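Local atomic coordinates of tail fiber protein (Acinetobacter phage AM24, PDB entry 5W5P), a protein that probably recognises, and may depolymerise, the capsular polysaccharide of Acinetobacter baumannii as the trimeric tailspike of the phage. Residues G340-D345 / A377-A382; G410-A415 / A431-N436. One frame throughout, in Å; residues are numbered along the deposited sequence.

Contact 1 of 2, residues G340-D345 / A377-A382; sequences GNNTGD and AAAYKA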
loop_
_atom_site.group_PDB
_atom_site.type_symbol
_atom_site.label_atom_id
_atom_site.label_comp_id
_atom_site.label_asym_id
_atom_site.label_seq_id
_atom_site.Cartn_x
_atom_site.Cartn_y
_atom_site.Cartn_z
ATOM N N GLY A 340 -20.971 -8.836 2.473
ATOM C CA GLY A 340 -21.943 -9.759 3.032
ATOM C C GLY A 340 -21.418 -10.740 4.059
ATOM O O GLY A 340 -21.555 -11.954 3.885
ATOM N N ASN A 341 -20.831 -10.232 5.141
ATOM C CA ASN A 341 -20.234 -11.063 6.177
ATOM C C ASN A 341 -21.190 -11.170 7.360
ATOM O O ASN A 341 -21.539 -10.154 7.968
ATOM C CB ASN A 341 -18.888 -10.483 6.609
ATOM C CG ASN A 341 -17.896 -10.406 5.462
ATOM O OD1 ASN A 341 -17.390 -11.429 5.002
ATOM N ND2 ASN A 341 -17.616 -9.191 4.990
ATOM N N ASN A 342 -21.605 -12.398 7.686
ATOM C CA ASN A 342 -22.556 -12.629 8.770
ATOM C C ASN A 342 -22.418 -14.023 9.376
ATOM O O ASN A 342 -23.389 -14.786 9.419
ATOM C CB ASN A 342 -23.991 -12.423 8.274
ATOM C CG ASN A 342 -25.017 -12.441 9.409
ATOM O OD1 ASN A 342 -24.702 -12.103 10.552
ATOM N ND2 ASN A 342 -26.246 -12.851 9.096
ATOM N N THR A 343 -21.227 -14.370 9.850
ATOM C CA THR A 343 -21.008 -15.659 10.502
ATOM C C THR A 343 -19.840 -15.507 11.471
ATOM O O THR A 343 -19.354 -14.396 11.709
ATOM C CB THR A 343 -20.773 -16.771 9.471
ATOM O OG1 THR A 343 -20.496 -18.004 10.150
ATOM C CG2 THR A 343 -19.613 -16.423 8.551
ATOM N N GLY A 344 -19.402 -16.625 12.051
ATOM C CA GLY A 344 -18.350 -16.565 13.053
ATOM C C GLY A 344 -18.796 -15.792 14.279
ATOM O O GLY A 344 -19.918 -15.952 14.771
ATOM N N ASP A 345 -17.912 -14.930 14.781
ATOM C CA ASP A 345 -18.220 -14.078 15.925
ATOM C C ASP A 345 -18.877 -12.761 15.527
ATOM O O ASP A 345 -19.269 -11.990 16.412
ATOM C CB ASP A 345 -16.948 -13.788 16.734
ATOM C CG ASP A 345 -16.316 -15.046 17.314
ATOM O OD1 ASP A 345 -17.039 -16.041 17.523
ATOM O OD2 ASP A 345 -15.091 -15.035 17.564
ATOM N N ALA A 377 -23.985 -7.228 4.924
ATOM C CA ALA A 377 -25.213 -7.991 4.796
ATOM C C ALA A 377 -26.388 -7.142 5.272
ATOM O O ALA A 377 -26.227 -6.184 6.032
ATOM C CB ALA A 377 -25.130 -9.284 5.606
ATOM N N ALA A 378 -27.587 -7.502 4.811
ATOM C CA ALA A 378 -28.770 -6.710 5.127
ATOM C C ALA A 378 -28.998 -6.579 6.627
ATOM O O ALA A 378 -29.614 -5.604 7.068
ATOM C CB ALA A 378 -30.003 -7.324 4.461
ATOM N N ALA A 379 -28.492 -7.526 7.418
ATOM C CA ALA A 379 -28.746 -7.549 8.853
ATOM C C ALA A 379 -28.092 -6.391 9.598
ATOM O O ALA A 379 -28.536 -6.057 10.703
ATOM C CB ALA A 379 -28.259 -8.872 9.439
ATOM N N TYR A 380 -27.056 -5.774 9.034
ATOM C CA TYR A 380 -26.285 -4.769 9.753
ATOM C C TYR A 380 -26.418 -3.376 9.158
ATOM O O TYR A 380 -25.736 -2.451 9.610
ATOM C CB TYR A 380 -24.819 -5.198 9.825
ATOM C CG TYR A 380 -24.704 -6.543 10.482
ATOM C CD1 TYR A 380 -24.949 -6.685 11.841
ATOM C CD2 TYR A 380 -24.404 -7.676 9.744
ATOM C CE1 TYR A 380 -24.874 -7.910 12.454
ATOM C CE2 TYR A 380 -24.325 -8.912 10.350
ATOM C CZ TYR A 380 -24.566 -9.022 11.709
ATOM O OH TYR A 380 -24.488 -10.249 12.326
ATOM N N LYS A 381 -27.292 -3.200 8.167
ATOM C CA LYS A 381 -27.560 -1.860 7.661
ATOM C C LYS A 381 -28.329 -1.017 8.672
ATOM O O LYS A 381 -28.078 0.187 8.780
ATOM C CB LYS A 381 -28.321 -1.945 6.338
ATOM C CG LYS A 381 -27.490 -2.515 5.202
ATOM C CD LYS A 381 -28.322 -2.703 3.953
ATOM C CE LYS A 381 -27.490 -3.294 2.827
ATOM N NZ LYS A 381 -28.333 -3.550 1.627
ATOM N N ALA A 382 -29.243 -1.629 9.431
ATOM C CA ALA A 382 -30.096 -0.915 10.379
ATOM C C ALA A 382 -29.856 -1.322 11.830
ATOM O O ALA A 382 -30.641 -0.942 12.707
ATOM C CB ALA A 382 -31.569 -1.122 10.024
HETATM O O HOH W 1 -22.255 -7.843 7.208
#

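Contact 2 of 2, residues G410-A415 / A431-N436; sequences GNWTNA and AFSGGN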
loop_
_atom_site.group_PDB
_atom_site.type_symbol
_atom_site.label_atom_id
_atom_site.label_comp_id
_atom_site.label_asym_id
_atom_site.label_seq_id
_atom_site.Cartn_x
_atom_site.Cartn_y
_atom_site.Cartn_z
ATOM N N GLY A 410 -11.478 8.010 2.690
ATOM C CA GLY A 410 -11.886 7.452 1.414
ATOM C C GLY A 410 -12.505 6.072 1.452
ATOM O O GLY A 410 -12.472 5.366 0.438
ATOM N N ASN A 411 -13.073 5.666 2.586
ATOM C CA ASN A 411 -13.730 4.372 2.710
ATOM C C ASN A 411 -15.187 4.461 2.261
ATOM O O ASN A 411 -15.752 5.545 2.116
ATOM C CB ASN A 411 -13.667 3.863 4.152
ATOM C CG ASN A 411 -12.248 3.810 4.689
ATOM O OD1 ASN A 411 -11.512 2.849 4.441
ATOM N ND2 ASN A 411 -11.852 4.852 5.428
ATOM N N TRP A 412 -15.794 3.295 2.051
ATOM C CA TRP A 412 -17.177 3.182 1.601
ATOM C C TRP A 412 -17.889 2.143 2.451
ATOM O O TRP A 412 -17.434 0.997 2.543
ATOM C CB TRP A 412 -17.259 2.775 0.122
ATOM C CG TRP A 412 -18.641 2.851 -0.472
ATOM C CD1 TRP A 412 -19.122 3.830 -1.293
ATOM C CD2 TRP A 412 -19.715 1.910 -0.300
ATOM N NE1 TRP A 412 -20.424 3.562 -1.638
ATOM C CE2 TRP A 412 -20.813 2.391 -1.043
ATOM C CE3 TRP A 412 -19.857 0.714 0.413
ATOM C CZ2 TRP A 412 -22.033 1.718 -1.094
ATOM C CZ3 TRP A 412 -21.071 0.050 0.368
ATOM C CH2 TRP A 412 -22.144 0.554 -0.381
ATOM N N THR A 413 -19.014 2.532 3.046
ATOM C CA THR A 413 -19.829 1.608 3.817
ATOM C C THR A 413 -21.297 1.829 3.480
ATOM O O THR A 413 -21.687 2.873 2.955
ATOM C CB THR A 413 -19.607 1.766 5.331
ATOM O OG1 THR A 413 -20.186 0.653 6.025
ATOM C CG2 THR A 413 -20.241 3.062 5.843
ATOM N N ASN A 414 -22.106 0.807 3.766
ATOM C CA ASN A 414 -23.557 0.933 3.750
ATOM C C ASN A 414 -24.154 0.343 5.020
ATOM O O ASN A 414 -25.346 0.022 5.053
ATOM C CB ASN A 414 -24.165 0.283 2.503
ATOM C CG ASN A 414 -23.932 -1.221 2.441
ATOM O OD1 ASN A 414 -23.164 -1.785 3.221
ATOM N ND2 ASN A 414 -24.590 -1.872 1.492
ATOM N N ALA A 415 -23.339 0.188 6.055
ATOM C CA ALA A 415 -23.786 -0.317 7.337
ATOM C C ALA A 415 -24.325 0.837 8.178
ATOM O O ALA A 415 -24.278 2.005 7.782
ATOM C CB ALA A 415 -22.642 -1.039 8.046
ATOM N N ALA A 431 -17.725 7.421 2.461
ATOM C CA ALA A 431 -19.076 7.301 1.931
ATOM C C ALA A 431 -19.938 6.499 2.895
ATOM O O ALA A 431 -19.544 5.412 3.325
ATOM C CB ALA A 431 -19.067 6.640 0.558
ATOM N N PHE A 432 -21.109 7.032 3.225
ATOM C CA PHE A 432 -22.042 6.406 4.163
ATOM C C PHE A 432 -23.360 6.143 3.442
ATOM O O PHE A 432 -24.376 6.782 3.720
ATOM C CB PHE A 432 -22.246 7.287 5.396
ATOM C CG PHE A 432 -20.967 7.758 6.011
ATOM C CD1 PHE A 432 -20.310 6.979 6.947
ATOM C CD2 PHE A 432 -20.413 8.977 5.647
ATOM C CE1 PHE A 432 -19.126 7.407 7.510
ATOM C CE2 PHE A 432 -19.229 9.412 6.207
ATOM C CZ PHE A 432 -18.584 8.629 7.141
ATOM N N SER A 433 -23.337 5.195 2.516
ATOM C CA SER A 433 -24.522 4.894 1.727
ATOM C C SER A 433 -25.629 4.357 2.631
ATOM O O SER A 433 -25.395 3.488 3.475
ATOM C CB SER A 433 -24.162 3.891 0.629
ATOM O OG SER A 433 -25.298 3.209 0.140
ATOM N N GLY A 434 -26.837 4.905 2.477
ATOM C CA GLY A 434 -27.961 4.525 3.308
ATOM C C GLY A 434 -27.936 5.062 4.724
ATOM O O GLY A 434 -28.942 4.938 5.434
ATOM N N GLY A 435 -26.822 5.640 5.166
ATOM C CA GLY A 435 -26.739 6.252 6.473
ATOM C C GLY A 435 -26.366 7.717 6.371
ATOM O O GLY A 435 -26.759 8.397 5.417
ATOM N N ASN A 436 -25.605 8.217 7.340
ATOM C CA ASN A 436 -25.153 9.598 7.306
ATOM C C ASN A 436 -23.888 9.718 8.137
ATOM O O ASN A 436 -23.638 8.913 9.039
ATOM C CB ASN A 436 -26.228 10.552 7.827
ATOM C CG ASN A 436 -26.660 10.214 9.235
ATOM O OD1 ASN A 436 -26.097 10.714 10.210
ATOM N ND2 ASN A 436 -27.664 9.350 9.350
HETATM O O HOH W 2 -26.157 0.204 -0.603
HETATM O O HOH W 3 -24.117 5.460 8.238
#

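Contact 1 of 2, residues G340-D345 / A377-A382
Asn-342 and Tyr-380 join two neighbouring loops of a parallel beta-helix, the elongated right-handed coil known from phage tailspikes. Loop 340-345 follows strand 331-339; loop 377-382 follows strand 365-375, which pairs in parallel with 331-339. The side chain of Asn-342 can be followed outward. Its CB, directed at the other loop, has Ala-377 CB at 4.3 Å and Tyr-380 CE2 at 4.1 Å. CG stands anti to the backbone N (chi1 -171°), which puts CG 3.7 Å from Tyr-380 CE2. At the tip, OD1 accepts a hydrogen bond from Tyr-380 OH at 2.6 Å. The oxygen sits at the edge of the ring, near its plane, while amide and ring planes stand 81° apart; the hydroxyl meets the carbonyl with a C=O...O angle of 149° and is tilted off the carbonyl plane. ND2, the other branch, comes no nearer than 4.5 Å to Ala-379 CB. That methyl covers one face of the tyrosine ring, offset toward its rim, and the ring also packs on Leu-346 and Pro-347 of helix 346-349. Asn-341 turns its side chain elsewhere: its amide bonds to Ser-319 N and Trp-316 O, on the preceding turn of the coil. Its backbone carbonyl still serves the contact through water, since Asn-341 O accepts from a water at 2.5 Å and that same water accepts from Ala-377 N at 2.9 Å.

Contact 2 of 2, residues G410-A415 / A431-N436
Ala-431 pairs with Trp-412 in parallel, where strands 412-413 and 431-432 of successive beta-helix turns lie side by side. Three backbone bonds join them: Ala-431 N to Asn-411 O at 2.7 Å, Thr-413 N to Ala-431 O at 2.9 Å and Ser-433 N to Thr-413 O, also 2.9 Å. On one face Trp-412 CG stands anti to the backbone N (chi1 -171°), and the indole beyond it meets the neighbouring strand. Trp-412 CD1 meets Ala-431 CB at 3.4 Å. Trp-412 CZ2 meets Ser-433 CB at 3.5 Å. The indole is also stacked with Tyr-329 of a second subunit. On the other face Thr-413 CG2 approaches Phe-432 CD1 at 4.1 Å. Past the strands, Asn-414 CA makes a CA-H...O contact of 3.2 Å with Ser-433 O. A second shell holds two of these residues: Thr-413 OG1 accepts from Ala-415 N in an ST turn and bonds to Asp-388, and Asn-411 bonds to Asn-372 of the preceding turn. A type II turn from Phe-432 to Gly-435, with Gly-435 N bonded to Phe-432 O, follows the strand. The chemistry is thus divided: three backbone bonds join the rungs, while backbone bonds from Phe-432 and the indole stack reach the second subunit.

Read from the N terminus, the chain closes contact 1 first, when 377-382 returns beside 340-345 after one circuit that includes helix 346-349 and strand 365-375. Contact 2 follows in series, closed by a shorter excursion of 15 residues between 410-415 and 431-436; neither loop nests in or crosses the other. Strand 365-375 is the common neighbour, pairing with 331-339 before it and with 412-413 after it. The centres are about 15 Å apart, and the two contacts touch where Lys-381 CG packs on Asn-414 O at 3.3 Å. Contact 1 thus ties loops at the strand ends, whereas contact 2 continues the rungs and reaches a second subunit.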